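Local structure of oxalate oxidase (Hordeum vulgare, 1FI2) at residues 94-100 and 148-154; 42-48 and 74-80; 58-62 and 155-159; 103-109 and 136-142. The protein uses manganese to oxidise oxalate with oxygen, giving hydrogen peroxide and carbon dioxide in the plant cell wall space, and has superoxide dismutase activity. One frame throughout, in Å; residues are numbered along the deposited sequence.

Contact 1: residues 94-100 and 148-154. With MN (manganese (II) ion), chain B.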
loop_
_atom_site.group_PDB
_atom_site.type_symbol
_atom_site.label_atom_id
_atom_site.label_comp_id
_atom_site.label_asym_id
_atom_site.label_seq_id
_atom_site.Cartn_x
_atom_site.Cartn_y
_atom_site.Cartn_z
ATOM N N THR A 94 7.845 -2.645 -11.511
ATOM C CA THR A 94 8.761 -3.742 -11.785
ATOM C C THR A 94 8.316 -4.388 -13.099
ATOM O O THR A 94 7.119 -4.458 -13.371
ATOM C CB THR A 94 8.720 -4.810 -10.675
ATOM O OG1 THR A 94 9.202 -4.272 -9.433
ATOM C CG2 THR A 94 9.563 -6.031 -11.028
ATOM N N GLU A 95 9.261 -4.848 -13.901
ATOM C CA GLU A 95 8.960 -5.516 -15.164
ATOM C C GLU A 95 9.406 -6.974 -15.098
ATOM O O GLU A 95 10.454 -7.298 -14.539
ATOM C CB GLU A 95 9.649 -4.796 -16.322
ATOM C CG GLU A 95 9.615 -5.472 -17.677
ATOM C CD GLU A 95 10.492 -4.786 -18.705
ATOM O OE1 GLU A 95 10.984 -3.675 -18.420
ATOM O OE2 GLU A 95 10.719 -5.338 -19.800
ATOM N N ILE A 96 8.585 -7.848 -15.667
ATOM C CA ILE A 96 8.892 -9.283 -15.716
ATOM C C ILE A 96 8.613 -9.759 -17.134
ATOM O O ILE A 96 7.509 -9.562 -17.648
ATOM C CB ILE A 96 8.148 -10.038 -14.612
ATOM C CG1 ILE A 96 8.623 -11.491 -14.514
ATOM C CG2 ILE A 96 6.636 -9.975 -14.782
ATOM C CD1 ILE A 96 8.188 -12.182 -13.234
ATOM N N GLY A 97 9.634 -10.284 -17.826
ATOM C CA GLY A 97 9.425 -10.623 -19.228
ATOM C C GLY A 97 9.940 -11.972 -19.682
ATOM O O GLY A 97 10.679 -12.662 -18.984
ATOM N N MET A 98 9.515 -12.351 -20.889
ATOM C CA MET A 98 9.930 -13.607 -21.494
ATOM C C MET A 98 10.337 -13.353 -22.947
ATOM O O MET A 98 9.609 -12.668 -23.663
ATOM C CB MET A 98 8.837 -14.683 -21.438
ATOM C CG MET A 98 9.316 -15.997 -22.049
ATOM S SD MET A 98 8.053 -17.277 -22.126
ATOM C CE MET A 98 8.145 -17.939 -20.468
ATOM N N VAL A 99 11.470 -13.913 -23.358
ATOM C CA VAL A 99 11.867 -13.799 -24.767
ATOM C C VAL A 99 11.104 -14.864 -25.551
ATOM O O VAL A 99 11.088 -16.026 -25.142
ATOM C CB VAL A 99 13.383 -13.953 -24.935
ATOM C CG1 VAL A 99 13.793 -14.121 -26.394
ATOM C CG2 VAL A 99 14.085 -12.736 -24.343
ATOM N N MET A 100 10.462 -14.461 -26.640
ATOM C CA MET A 100 9.688 -15.410 -27.432
ATOM C C MET A 100 10.469 -15.984 -28.603
ATOM O O MET A 100 10.284 -17.149 -28.958
ATOM C CB MET A 100 8.394 -14.755 -27.908
ATOM C CG MET A 100 7.400 -14.424 -26.812
ATOM S SD MET A 100 7.026 -15.765 -25.684
ATOM C CE MET A 100 7.092 -17.221 -26.727
ATOM N N TYR A 148 11.902 -11.093 -30.460
ATOM C CA TYR A 148 10.761 -10.432 -29.819
ATOM C C TYR A 148 10.547 -10.980 -28.413
ATOM O O TYR A 148 10.903 -12.114 -28.100
ATOM C CB TYR A 148 9.518 -10.463 -30.674
ATOM C CG TYR A 148 8.483 -11.543 -30.570
ATOM C CD1 TYR A 148 7.442 -11.458 -29.649
ATOM C CD2 TYR A 148 8.502 -12.648 -31.412
ATOM C CE1 TYR A 148 6.474 -12.444 -29.560
ATOM C CE2 TYR A 148 7.545 -13.643 -31.335
ATOM C CZ TYR A 148 6.532 -13.532 -30.408
ATOM O OH TYR A 148 5.577 -14.521 -30.322
ATOM N N MET A 149 10.029 -10.110 -27.552
ATOM C CA MET A 149 9.730 -10.454 -26.172
ATOM C C MET A 149 8.383 -9.857 -25.772
ATOM O O MET A 149 7.907 -8.907 -26.395
ATOM C CB MET A 149 10.806 -9.909 -25.227
ATOM C CG MET A 149 10.956 -8.402 -25.276
ATOM S SD MET A 149 12.245 -7.748 -24.209
ATOM C CE MET A 149 11.817 -6.003 -24.185
ATOM N N VAL A 150 7.725 -10.466 -24.801
ATOM C CA VAL A 150 6.488 -9.960 -24.217
ATOM C C VAL A 150 6.730 -9.809 -22.714
ATOM O O VAL A 150 7.213 -10.760 -22.092
ATOM C CB VAL A 150 5.287 -10.880 -24.474
ATOM C CG1 VAL A 150 4.048 -10.356 -23.756
ATOM C CG2 VAL A 150 4.984 -11.030 -25.961
ATOM N N VAL A 151 6.473 -8.626 -22.161
ATOM C CA VAL A 151 6.704 -8.377 -20.746
ATOM C C VAL A 151 5.426 -7.931 -20.038
ATOM O O VAL A 151 4.494 -7.416 -20.655
ATOM C CB VAL A 151 7.804 -7.326 -20.505
ATOM C CG1 VAL A 151 9.075 -7.600 -21.303
ATOM C CG2 VAL A 151 7.307 -5.919 -20.812
ATOM N N SER A 152 5.422 -8.086 -18.719
ATOM C CA SER A 152 4.320 -7.652 -17.877
ATOM C C SER A 152 4.877 -6.688 -16.830
ATOM O O SER A 152 6.071 -6.706 -16.540
ATOM C CB SER A 152 3.619 -8.811 -17.181
ATOM O OG SER A 152 3.037 -9.708 -18.108
ATOM N N PHE A 153 4.005 -5.833 -16.314
ATOM C CA PHE A 153 4.382 -4.854 -15.313
ATOM C C PHE A 153 3.400 -4.923 -14.143
ATOM O O PHE A 153 2.238 -5.281 -14.319
ATOM C CB PHE A 153 4.347 -3.416 -15.834
ATOM C CG PHE A 153 5.238 -3.141 -17.011
ATOM C CD1 PHE A 153 4.766 -3.306 -18.302
ATOM C CD2 PHE A 153 6.548 -2.725 -16.823
ATOM C CE1 PHE A 153 5.584 -3.063 -19.389
ATOM C CE2 PHE A 153 7.369 -2.483 -17.908
ATOM C CZ PHE A 153 6.888 -2.645 -19.190
ATOM N N ASN A 154 3.845 -4.388 -13.012
ATOM C CA ASN A 154 2.976 -4.360 -11.835
ATOM C C ASN A 154 2.358 -2.981 -11.634
ATOM O O ASN A 154 2.171 -2.495 -10.529
ATOM C CB ASN A 154 3.698 -4.867 -10.613
ATOM C CG ASN A 154 4.810 -4.104 -9.972
ATOM O OD1 ASN A 154 5.576 -3.419 -10.626
ATOM N ND2 ASN A 154 4.877 -4.265 -8.647
HETATM MN MN MN B . 11.685 -2.052 -19.700
HETATM O O HOH W 1 12.601 -3.740 -20.839
HETATM O O HOH W 2 9.980 -1.821 -21.423
#
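In the β-jellyroll of the cupins, neighbouring antiparallel strands can fit together by shape as well as by hydrogen bonds, and 94-100 with 148-154 illustrates this. The hollow is G97. A CB here would lie 2.5 Å from V151 CG1; without one, the strands close to 3.8 Å between the CA atoms of G97 and V151. The CG1 methyl of V151 fills the dent, 3.7 Å from G97 CA and 3.2 Å from E95 OE2. At one end M100 CB rests on the face of the Y148 ring, a CH-pi contact 3.5 Å from the centroid; at the other, T94 N donates to N154 OD1 at 2.6 Å. Paired hydrogen bonds at I96-S152 and M98-V150 join the backbones between. The face bearing I96, M98, V150 and S152 meets the second subunit, whereas that of E95, V151 and F153 turns to the metal. There E95 OE1 binds manganese at 2.2 Å, while OE2 accepts a 2.7 Å hydrogen bond from a manganese-bound water.

Contact 2: residues 42-48 and 74-80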
loop_
_atom_site.group_PDB
_atom_site.type_symbol
_atom_site.label_atom_id
_atom_site.label_comp_id
_atom_site.label_asym_id
_atom_site.label_seq_id
_atom_site.Cartn_x
_atom_site.Cartn_y
_atom_site.Cartn_z
ATOM N N LEU A 42 -1.393 -7.412 -29.188
ATOM C CA LEU A 42 -0.013 -7.874 -29.256
ATOM C C LEU A 42 0.176 -9.071 -30.174
ATOM O O LEU A 42 1.243 -9.696 -30.174
ATOM C CB LEU A 42 0.504 -8.214 -27.849
ATOM C CG LEU A 42 0.367 -7.114 -26.794
ATOM C CD1 LEU A 42 0.973 -7.558 -25.468
ATOM C CD2 LEU A 42 1.008 -5.811 -27.247
ATOM N N THR A 43 -0.828 -9.410 -30.981
ATOM C CA THR A 43 -0.736 -10.539 -31.888
ATOM C C THR A 43 0.285 -10.344 -33.006
ATOM O O THR A 43 0.857 -11.346 -33.447
ATOM C CB THR A 43 -2.077 -10.896 -32.561
ATOM O OG1 THR A 43 -2.614 -9.749 -33.237
ATOM C CG2 THR A 43 -3.093 -11.411 -31.559
ATOM N N LYS A 44 0.471 -9.129 -33.504
ATOM C CA LYS A 44 1.378 -8.901 -34.621
ATOM C C LYS A 44 2.638 -8.134 -34.242
ATOM O O LYS A 44 2.686 -7.358 -33.290
ATOM C CB LYS A 44 0.655 -8.160 -35.753
ATOM C CG LYS A 44 -0.575 -8.876 -36.281
ATOM C CD LYS A 44 -1.213 -8.151 -37.455
ATOM C CE LYS A 44 -2.445 -8.900 -37.942
ATOM N NZ LYS A 44 -3.035 -8.278 -39.160
ATOM N N ALA A 45 3.690 -8.364 -35.025
ATOM C CA ALA A 45 4.977 -7.715 -34.803
ATOM C C ALA A 45 4.925 -6.240 -35.181
ATOM O O ALA A 45 4.258 -5.850 -36.142
ATOM C CB ALA A 45 6.067 -8.425 -35.594
ATOM N N GLY A 46 5.637 -5.419 -34.419
ATOM C CA GLY A 46 5.689 -3.983 -34.684
ATOM C C GLY A 46 6.727 -3.708 -35.775
ATOM O O GLY A 46 7.524 -4.582 -36.111
ATOM N N ASN A 47 6.716 -2.494 -36.303
ATOM C CA ASN A 47 7.642 -2.090 -37.360
ATOM C C ASN A 47 8.994 -1.711 -36.765
ATOM O O ASN A 47 9.119 -0.683 -36.098
ATOM C CB ASN A 47 7.053 -0.909 -38.128
ATOM C CG ASN A 47 7.727 -0.577 -39.437
ATOM O OD1 ASN A 47 7.095 0.012 -40.326
ATOM N ND2 ASN A 47 8.992 -0.928 -39.605
ATOM N N THR A 48 10.015 -2.524 -37.024
ATOM C CA THR A 48 11.344 -2.276 -36.487
ATOM C C THR A 48 12.214 -1.340 -37.305
ATOM O O THR A 48 13.376 -1.145 -36.919
ATOM C CB THR A 48 12.118 -3.599 -36.289
ATOM O OG1 THR A 48 12.335 -4.206 -37.566
ATOM C CG2 THR A 48 11.323 -4.544 -35.402
ATOM N N MET A 74 0.878 -4.899 -19.931
ATOM C CA MET A 74 1.895 -5.595 -20.700
ATOM C C MET A 74 2.404 -4.741 -21.860
ATOM O O MET A 74 1.907 -3.658 -22.152
ATOM C CB MET A 74 1.345 -6.871 -21.352
ATOM C CG MET A 74 0.963 -8.011 -20.438
ATOM S SD MET A 74 0.033 -9.285 -21.310
ATOM C CE MET A 74 1.342 -10.325 -21.911
ATOM N N ASN A 75 3.395 -5.285 -22.564
ATOM C CA ASN A 75 3.801 -4.725 -23.849
ATOM C C ASN A 75 4.623 -5.765 -24.610
ATOM O O ASN A 75 5.101 -6.730 -24.021
ATOM C CB ASN A 75 4.511 -3.401 -23.734
ATOM C CG ASN A 75 5.937 -3.294 -23.297
ATOM O OD1 ASN A 75 6.317 -2.252 -22.729
ATOM N ND2 ASN A 75 6.784 -4.288 -23.531
ATOM N N ARG A 76 4.737 -5.554 -25.911
ATOM C CA ARG A 76 5.541 -6.414 -26.774
ATOM C C ARG A 76 6.646 -5.573 -27.399
ATOM O O ARG A 76 6.442 -4.379 -27.645
ATOM C CB ARG A 76 4.659 -7.040 -27.854
ATOM C CG ARG A 76 5.424 -7.685 -28.997
ATOM C CD ARG A 76 4.478 -8.288 -30.033
ATOM N NE ARG A 76 5.243 -8.869 -31.129
ATOM C CZ ARG A 76 4.945 -9.961 -31.819
ATOM N NH1 ARG A 76 3.857 -10.667 -31.550
ATOM N NH2 ARG A 76 5.760 -10.359 -32.790
ATOM N N VAL A 77 7.865 -6.106 -27.493
ATOM C CA VAL A 77 8.948 -5.374 -28.148
ATOM C C VAL A 77 9.574 -6.268 -29.222
ATOM O O VAL A 77 9.940 -7.410 -28.949
ATOM C CB VAL A 77 10.050 -4.869 -27.205
ATOM C CG1 VAL A 77 11.013 -3.949 -27.948
ATOM C CG2 VAL A 77 9.494 -4.122 -25.996
ATOM N N ASP A 78 9.641 -5.752 -30.445
ATOM C CA ASP A 78 10.238 -6.467 -31.571
ATOM C C ASP A 78 11.559 -5.802 -31.946
ATOM O O ASP A 78 11.696 -4.586 -31.826
ATOM C CB ASP A 78 9.307 -6.486 -32.783
ATOM C CG ASP A 78 8.064 -7.321 -32.539
ATOM O OD1 ASP A 78 8.151 -8.559 -32.670
ATOM O OD2 ASP A 78 7.014 -6.738 -32.212
ATOM N N PHE A 79 12.560 -6.601 -32.320
ATOM C CA PHE A 79 13.888 -6.088 -32.597
ATOM C C PHE A 79 14.499 -6.566 -33.915
ATOM O O PHE A 79 14.659 -7.770 -34.116
ATOM C CB PHE A 79 14.869 -6.538 -31.508
ATOM C CG PHE A 79 14.603 -6.255 -30.069
ATOM C CD1 PHE A 79 15.268 -5.226 -29.410
ATOM C CD2 PHE A 79 13.703 -7.025 -29.345
ATOM C CE1 PHE A 79 15.025 -4.975 -28.074
ATOM C CE2 PHE A 79 13.451 -6.772 -28.012
ATOM C CZ PHE A 79 14.119 -5.743 -27.375
ATOM N N ALA A 80 14.957 -5.623 -34.735
ATOM C CA ALA A 80 15.706 -5.991 -35.944
ATOM C C ALA A 80 17.088 -6.435 -35.470
ATOM O O ALA A 80 17.467 -6.110 -34.343
ATOM C CB ALA A 80 15.835 -4.783 -36.859
#
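A jellyroll strand has two faces, and here a loop without regular structure runs over the outer face of strand 73-79 in the cupin fold. L42, the first residue of the segment, places CD1 4.2 Å from M74 CB and CD2 3.9 Å from R76 CB; it also packs on M98 of the second subunit. Its carbonyl adds a polar tie: R76 NH1 donates to L42 O at 3.1 Å, near the guanidinium plane. The chain then passes over one face of that guanidinium, through K44 O and A45 CA, the latter 3.4 Å from R76 NH2. Along its NE/NH2 edge the guanidinium meets D78 in a salt bridge, NE to OD2 3.0 Å, with NH2 to OD1 also 3.0 Å, and R76 makes a cation-pi contact with Y148. At G46 the loop joins this pair, its N donating to D78 OD2 at 2.9 Å, so one carboxylate oxygen serves both arginine and backbone. N47, a known N-glycosylation site that carries no sugar here, directs its CA-to-CB bond away from the strand, whose inner face holds the oxalate-binding N75. T48 returns to the strand, with CG2 3.8 Å from D78 CB and OG1 3.6 Å from A80 CB.

Contact 3: residues 58-62 and 155-159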
loop_
_atom_site.group_PDB
_atom_site.type_symbol
_atom_site.label_atom_id
_atom_site.label_comp_id
_atom_site.label_asym_id
_atom_site.label_seq_id
_atom_site.Cartn_x
_atom_site.Cartn_y
_atom_site.Cartn_z
ATOM N N GLU A 58 2.566 -1.022 -27.124
ATOM C CA GLU A 58 2.115 -0.867 -25.749
ATOM C C GLU A 58 0.756 -1.484 -25.459
ATOM O O GLU A 58 -0.169 -1.438 -26.267
ATOM C CB GLU A 58 2.078 0.620 -25.370
ATOM C CG GLU A 58 3.392 1.351 -25.577
ATOM C CD GLU A 58 3.508 2.618 -24.756
ATOM O OE1 GLU A 58 4.189 2.599 -23.707
ATOM O OE2 GLU A 58 2.921 3.645 -25.151
ATOM N N LEU A 59 0.623 -2.001 -24.233
ATOM C CA LEU A 59 -0.661 -2.536 -23.787
ATOM C C LEU A 59 -0.922 -2.101 -22.347
ATOM O O LEU A 59 -1.217 -2.886 -21.450
ATOM C CB LEU A 59 -0.754 -4.047 -23.972
ATOM C CG LEU A 59 -2.161 -4.622 -24.125
ATOM C CD1 LEU A 59 -2.903 -4.000 -25.301
ATOM C CD2 LEU A 59 -2.115 -6.136 -24.291
ATOM N N ASP A 60 -0.741 -0.799 -22.140
ATOM C CA ASP A 60 -1.005 -0.180 -20.840
ATOM C C ASP A 60 -2.478 0.212 -20.821
ATOM O O ASP A 60 -3.198 -0.048 -21.796
ATOM C CB ASP A 60 -0.083 0.993 -20.577
ATOM C CG ASP A 60 -0.070 2.097 -21.603
ATOM O OD1 ASP A 60 0.595 3.131 -21.340
ATOM O OD2 ASP A 60 -0.699 1.970 -22.672
ATOM N N VAL A 61 -2.945 0.887 -19.780
ATOM C CA VAL A 61 -4.358 1.240 -19.657
ATOM C C VAL A 61 -4.896 2.116 -20.771
ATOM O O VAL A 61 -6.073 1.979 -21.131
ATOM C CB VAL A 61 -4.631 1.862 -18.271
ATOM C CG1 VAL A 61 -4.026 3.254 -18.158
ATOM C CG2 VAL A 61 -6.122 1.877 -17.964
ATOM N N ALA A 62 -4.083 2.932 -21.429
ATOM C CA ALA A 62 -4.525 3.722 -22.572
ATOM C C ALA A 62 -4.877 2.844 -23.767
ATOM O O ALA A 62 -5.729 3.222 -24.580
ATOM C CB ALA A 62 -3.443 4.726 -22.944
ATOM N N SER A 155 1.944 -2.404 -12.748
ATOM C CA SER A 155 1.257 -1.138 -12.818
ATOM C C SER A 155 0.446 -1.099 -14.115
ATOM O O SER A 155 0.836 -1.685 -15.126
ATOM C CB SER A 155 2.211 0.061 -12.804
ATOM O OG SER A 155 1.452 1.261 -12.937
ATOM N N GLN A 156 -0.667 -0.375 -14.083
ATOM C CA GLN A 156 -1.491 -0.172 -15.270
ATOM C C GLN A 156 -0.848 0.876 -16.180
ATOM O O GLN A 156 -1.213 1.022 -17.346
ATOM C CB GLN A 156 -2.902 0.284 -14.885
ATOM C CG GLN A 156 -2.963 1.674 -14.266
ATOM C CD GLN A 156 -4.369 2.079 -13.871
ATOM O OE1 GLN A 156 -5.057 1.314 -13.202
ATOM N NE2 GLN A 156 -4.789 3.278 -14.261
ATOM N N ASN A 157 0.081 1.649 -15.636
ATOM C CA ASN A 157 0.776 2.707 -16.359
ATOM C C ASN A 157 2.176 2.870 -15.787
ATOM O O ASN A 157 2.470 3.788 -15.019
ATOM C CB ASN A 157 -0.039 3.998 -16.224
ATOM C CG ASN A 157 0.448 5.130 -17.094
ATOM O OD1 ASN A 157 0.353 6.312 -16.742
ATOM N ND2 ASN A 157 0.964 4.769 -18.261
ATOM N N PRO A 158 3.089 1.964 -16.144
ATOM C CA PRO A 158 4.446 1.983 -15.648
ATOM C C PRO A 158 5.224 3.252 -15.951
ATOM O O PRO A 158 6.035 3.691 -15.129
ATOM C CB PRO A 158 5.118 0.766 -16.279
ATOM C CG PRO A 158 4.219 0.298 -17.361
ATOM C CD PRO A 158 2.843 0.817 -17.054
ATOM N N GLY A 159 5.000 3.804 -17.135
ATOM C CA GLY A 159 5.701 4.988 -17.609
ATOM C C GLY A 159 7.036 4.555 -18.220
ATOM O O GLY A 159 7.516 3.469 -17.906
HETATM O O HOH W 3 3.309 3.167 -19.390
#
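D60 lays its CB against the carbonyl of Q156, CB to O 3.4 Å, where the chain leaving strand 54-59, outermost in its jellyroll sheet within this chain, meets the loop 155-159, which leads from that sheet toward the other. The one direct hydrogen bond between these sequence-distant segments is backbone to backbone: V61 N donates to the same Q156 O at 3.0 Å. The V61 CA-to-CB bond points toward this loop, with V61 CG1 4.0 Å from Q156 NE2 and 4.5 Å from N157 CB. S155 OG accepts from N157 N at 3.1 Å, forming an ST turn, and is also hydrogen-bonded to D2, while the Q156 side-chain amide is hydrogen-bonded to T69 N and N68 OD1. Other subunits pack here: D113 of the third subunit on D60 and N157, L6 of the fourth on Q156 and N157. Farther along, the N of G159 (positive phi of 84°, favouring glycine) donates to a water at 2.9 Å that donates weakly to D60 OD1 at 3.3 Å.

Contact 4: residues 103-109 and 136-142. With MN (manganese (II) ion), chain B.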
loop_
_atom_site.group_PDB
_atom_site.type_symbol
_atom_site.label_atom_id
_atom_site.label_comp_id
_atom_site.label_asym_id
_atom_site.label_seq_id
_atom_site.Cartn_x
_atom_site.Cartn_y
_atom_site.Cartn_z
ATOM N N GLU A 103 17.694 -13.957 -29.873
ATOM C CA GLU A 103 18.697 -13.884 -28.823
ATOM C C GLU A 103 18.885 -12.437 -28.371
ATOM O O GLU A 103 19.351 -11.603 -29.154
ATOM C CB GLU A 103 20.038 -14.432 -29.321
ATOM C CG GLU A 103 19.991 -15.833 -29.903
ATOM C CD GLU A 103 21.321 -16.308 -30.445
ATOM O OE1 GLU A 103 22.006 -17.060 -29.724
ATOM O OE2 GLU A 103 21.671 -15.943 -31.584
ATOM N N LEU A 104 18.515 -12.134 -27.130
ATOM C CA LEU A 104 18.640 -10.773 -26.631
ATOM C C LEU A 104 19.593 -10.627 -25.447
ATOM O O LEU A 104 19.431 -11.296 -24.423
ATOM C CB LEU A 104 17.277 -10.238 -26.171
ATOM C CG LEU A 104 16.174 -9.991 -27.190
ATOM C CD1 LEU A 104 14.878 -9.620 -26.472
ATOM C CD2 LEU A 104 16.549 -8.887 -28.167
ATOM N N LEU A 105 20.541 -9.702 -25.571
ATOM C CA LEU A 105 21.388 -9.339 -24.436
ATOM C C LEU A 105 20.530 -8.410 -23.567
ATOM O O LEU A 105 20.064 -7.368 -24.035
ATOM C CB LEU A 105 22.675 -8.630 -24.845
ATOM C CG LEU A 105 23.539 -8.114 -23.686
ATOM C CD1 LEU A 105 24.201 -9.267 -22.949
ATOM C CD2 LEU A 105 24.572 -7.112 -24.176
ATOM N N VAL A 106 20.232 -8.850 -22.359
ATOM C CA VAL A 106 19.405 -8.093 -21.424
ATOM C C VAL A 106 20.312 -7.585 -20.303
ATOM O O VAL A 106 20.994 -8.402 -19.682
ATOM C CB VAL A 106 18.296 -8.963 -20.811
ATOM C CG1 VAL A 106 17.465 -8.169 -19.806
ATOM C CG2 VAL A 106 17.355 -9.466 -21.906
ATOM N N GLY A 107 20.311 -6.275 -20.068
ATOM C CA GLY A 107 21.183 -5.758 -18.997
ATOM C C GLY A 107 20.371 -4.950 -17.988
ATOM O O GLY A 107 19.476 -4.181 -18.338
ATOM N N ILE A 108 20.657 -5.180 -16.714
ATOM C CA ILE A 108 20.006 -4.510 -15.595
ATOM C C ILE A 108 21.088 -3.838 -14.749
ATOM O O ILE A 108 22.081 -4.486 -14.415
ATOM C CB ILE A 108 19.195 -5.467 -14.708
ATOM C CG1 ILE A 108 18.144 -6.249 -15.507
ATOM C CG2 ILE A 108 18.506 -4.714 -13.574
ATOM C CD1 ILE A 108 18.633 -7.618 -15.925
ATOM N N LEU A 109 20.905 -2.566 -14.421
ATOM C CA LEU A 109 21.890 -1.833 -13.635
ATOM C C LEU A 109 21.452 -1.489 -12.223
ATOM O O LEU A 109 20.404 -0.884 -11.989
ATOM C CB LEU A 109 22.243 -0.553 -14.419
ATOM C CG LEU A 109 22.917 -0.819 -15.775
ATOM C CD1 LEU A 109 22.266 -0.012 -16.881
ATOM C CD2 LEU A 109 24.409 -0.523 -15.690
ATOM N N MET A 136 17.717 1.387 -14.216
ATOM C CA MET A 136 18.048 1.496 -15.639
ATOM C C MET A 136 18.294 0.113 -16.234
ATOM O O MET A 136 18.890 -0.755 -15.588
ATOM C CB MET A 136 19.259 2.419 -15.826
ATOM C CG MET A 136 19.449 2.878 -17.266
ATOM S SD MET A 136 20.938 3.855 -17.545
ATOM C CE MET A 136 20.692 5.199 -16.385
ATOM N N HIS A 137 17.812 -0.112 -17.457
ATOM C CA HIS A 137 17.985 -1.407 -18.117
ATOM C C HIS A 137 17.872 -1.265 -19.628
ATOM O O HIS A 137 17.415 -0.228 -20.120
ATOM C CB HIS A 137 16.968 -2.418 -17.580
ATOM C CG HIS A 137 15.535 -2.029 -17.762
ATOM N ND1 HIS A 137 14.976 -0.968 -17.080
ATOM C CD2 HIS A 137 14.537 -2.548 -18.521
ATOM C CE1 HIS A 137 13.713 -0.849 -17.415
ATOM N NE2 HIS A 137 13.401 -1.790 -18.295
ATOM N N PHE A 138 18.293 -2.282 -20.369
ATOM C CA PHE A 138 18.237 -2.246 -21.826
ATOM C C PHE A 138 18.220 -3.655 -22.412
ATOM O O PHE A 138 18.479 -4.626 -21.700
ATOM C CB PHE A 138 19.488 -1.534 -22.372
ATOM C CG PHE A 138 20.787 -2.230 -22.056
ATOM C CD1 PHE A 138 21.286 -3.233 -22.872
ATOM C CD2 PHE A 138 21.519 -1.872 -20.935
ATOM C CE1 PHE A 138 22.478 -3.866 -22.579
ATOM C CE2 PHE A 138 22.714 -2.504 -20.634
ATOM C CZ PHE A 138 23.195 -3.507 -21.453
ATOM N N GLN A 139 17.924 -3.756 -23.701
ATOM C CA GLN A 139 17.941 -5.019 -24.427
ATOM C C GLN A 139 18.629 -4.761 -25.777
ATOM O O GLN A 139 18.443 -3.699 -26.365
ATOM C CB GLN A 139 16.591 -5.674 -24.663
ATOM C CG GLN A 139 15.894 -6.246 -23.436
ATOM C CD GLN A 139 15.004 -5.209 -22.775
ATOM O OE1 GLN A 139 14.441 -4.341 -23.453
ATOM N NE2 GLN A 139 14.876 -5.263 -21.455
ATOM N N PHE A 140 19.431 -5.709 -26.238
ATOM C CA PHE A 140 20.159 -5.573 -27.502
ATOM C C PHE A 140 20.096 -6.884 -28.275
ATOM O O PHE A 140 20.443 -7.934 -27.727
ATOM C CB PHE A 140 21.595 -5.161 -27.184
ATOM C CG PHE A 140 22.501 -4.899 -28.348
ATOM C CD1 PHE A 140 22.421 -3.718 -29.060
ATOM C CD2 PHE A 140 23.490 -5.809 -28.691
ATOM C CE1 PHE A 140 23.265 -3.463 -30.123
ATOM C CE2 PHE A 140 24.347 -5.561 -29.750
ATOM C CZ PHE A 140 24.232 -4.387 -30.467
ATOM N N ASN A 141 19.639 -6.856 -29.528
ATOM C CA ASN A 141 19.528 -8.076 -30.325
ATOM C C ASN A 141 20.885 -8.515 -30.862
ATOM O O ASN A 141 21.414 -7.915 -31.795
ATOM C CB ASN A 141 18.524 -7.870 -31.464
ATOM C CG ASN A 141 18.256 -9.126 -32.268
ATOM O OD1 ASN A 141 18.821 -10.184 -31.992
ATOM N ND2 ASN A 141 17.393 -9.023 -33.273
ATOM N N VAL A 142 21.407 -9.616 -30.319
ATOM C CA VAL A 142 22.726 -10.102 -30.699
ATOM C C VAL A 142 22.663 -11.240 -31.710
ATOM O O VAL A 142 23.708 -11.757 -32.115
ATOM C CB VAL A 142 23.550 -10.578 -29.483
ATOM C CG1 VAL A 142 23.795 -9.434 -28.511
ATOM C CG2 VAL A 142 22.875 -11.752 -28.789
HETATM MN MN MN B . 11.685 -2.052 -19.700
HETATM O O HOH W 4 17.873 -12.757 -32.546
HETATM O O HOH W 5 19.917 1.830 -12.477
HETATM O O HOH W 1 12.601 -3.740 -20.839
HETATM O O HOH W 2 9.980 -1.821 -21.423
#
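Strands 103-109 and 137-141 run antiparallel at 156°, their axes approaching to 4.5 Å. Reciprocal hydrogen bonds join L105 to F140 (N to O 2.8 Å each way) and G107 to F138 (N to O 3.0 Å each way); L109 N to M136 O at 2.9 Å and V142 N to E103 O at 3.1 Å complete the set. On the face of L105, F138 and F140, G107 provides a bare patch over which the F138 ring lies, its centroid 4.1 Å from G107 CA in a CH-pi contact; a CB there would clash with F138 CZ. L105 CD2 reaches the ring edge, 4.2 Å from F138 CE1, and V178 of the third subunit packs on F138 and F140. The other face, with L104, V106 and I108, carries H137 and Q139 into the jellyroll interior. H137 NE2 binds manganese at 2.2 Å, its ND1 being hydrogen-bonded to L135 O, and Q139 NE2 donates at 2.8 Å to a metal-bound water, while Q139 OE1 is hydrogen-bonded to the oxalate-binding N85. The strand pair thus packs an aromatic surface on the third subunit and, inside, offers a metal ligand plus a second-shell amide that hydrogen-bonds coordinated water, consistent with positioning it.

Overall arrangement
The contacts show how a cupin builds a metal site between two sheets. Contacts 1 and 4, one from each sheet, centres 12 Å apart, face each other across the manganese: E95 OE1 and H137 NE2 come within 3.1 Å as fellow ligands, beside H88 and H90. Contact 2 extends the sheet of contact 1, V151 N lying 3.0 Å from N75 O in a probable hydrogen bond, and brings the N75 side chain to about 6 Å from the metal. Contact 3 is more remote, its D60 side chain about 12 Å from manganese; F153 CG to P158 CG, 3.6 Å, joins it to contact 1, while the nearest atoms of contacts 3 and 4 are about 8 Å apart.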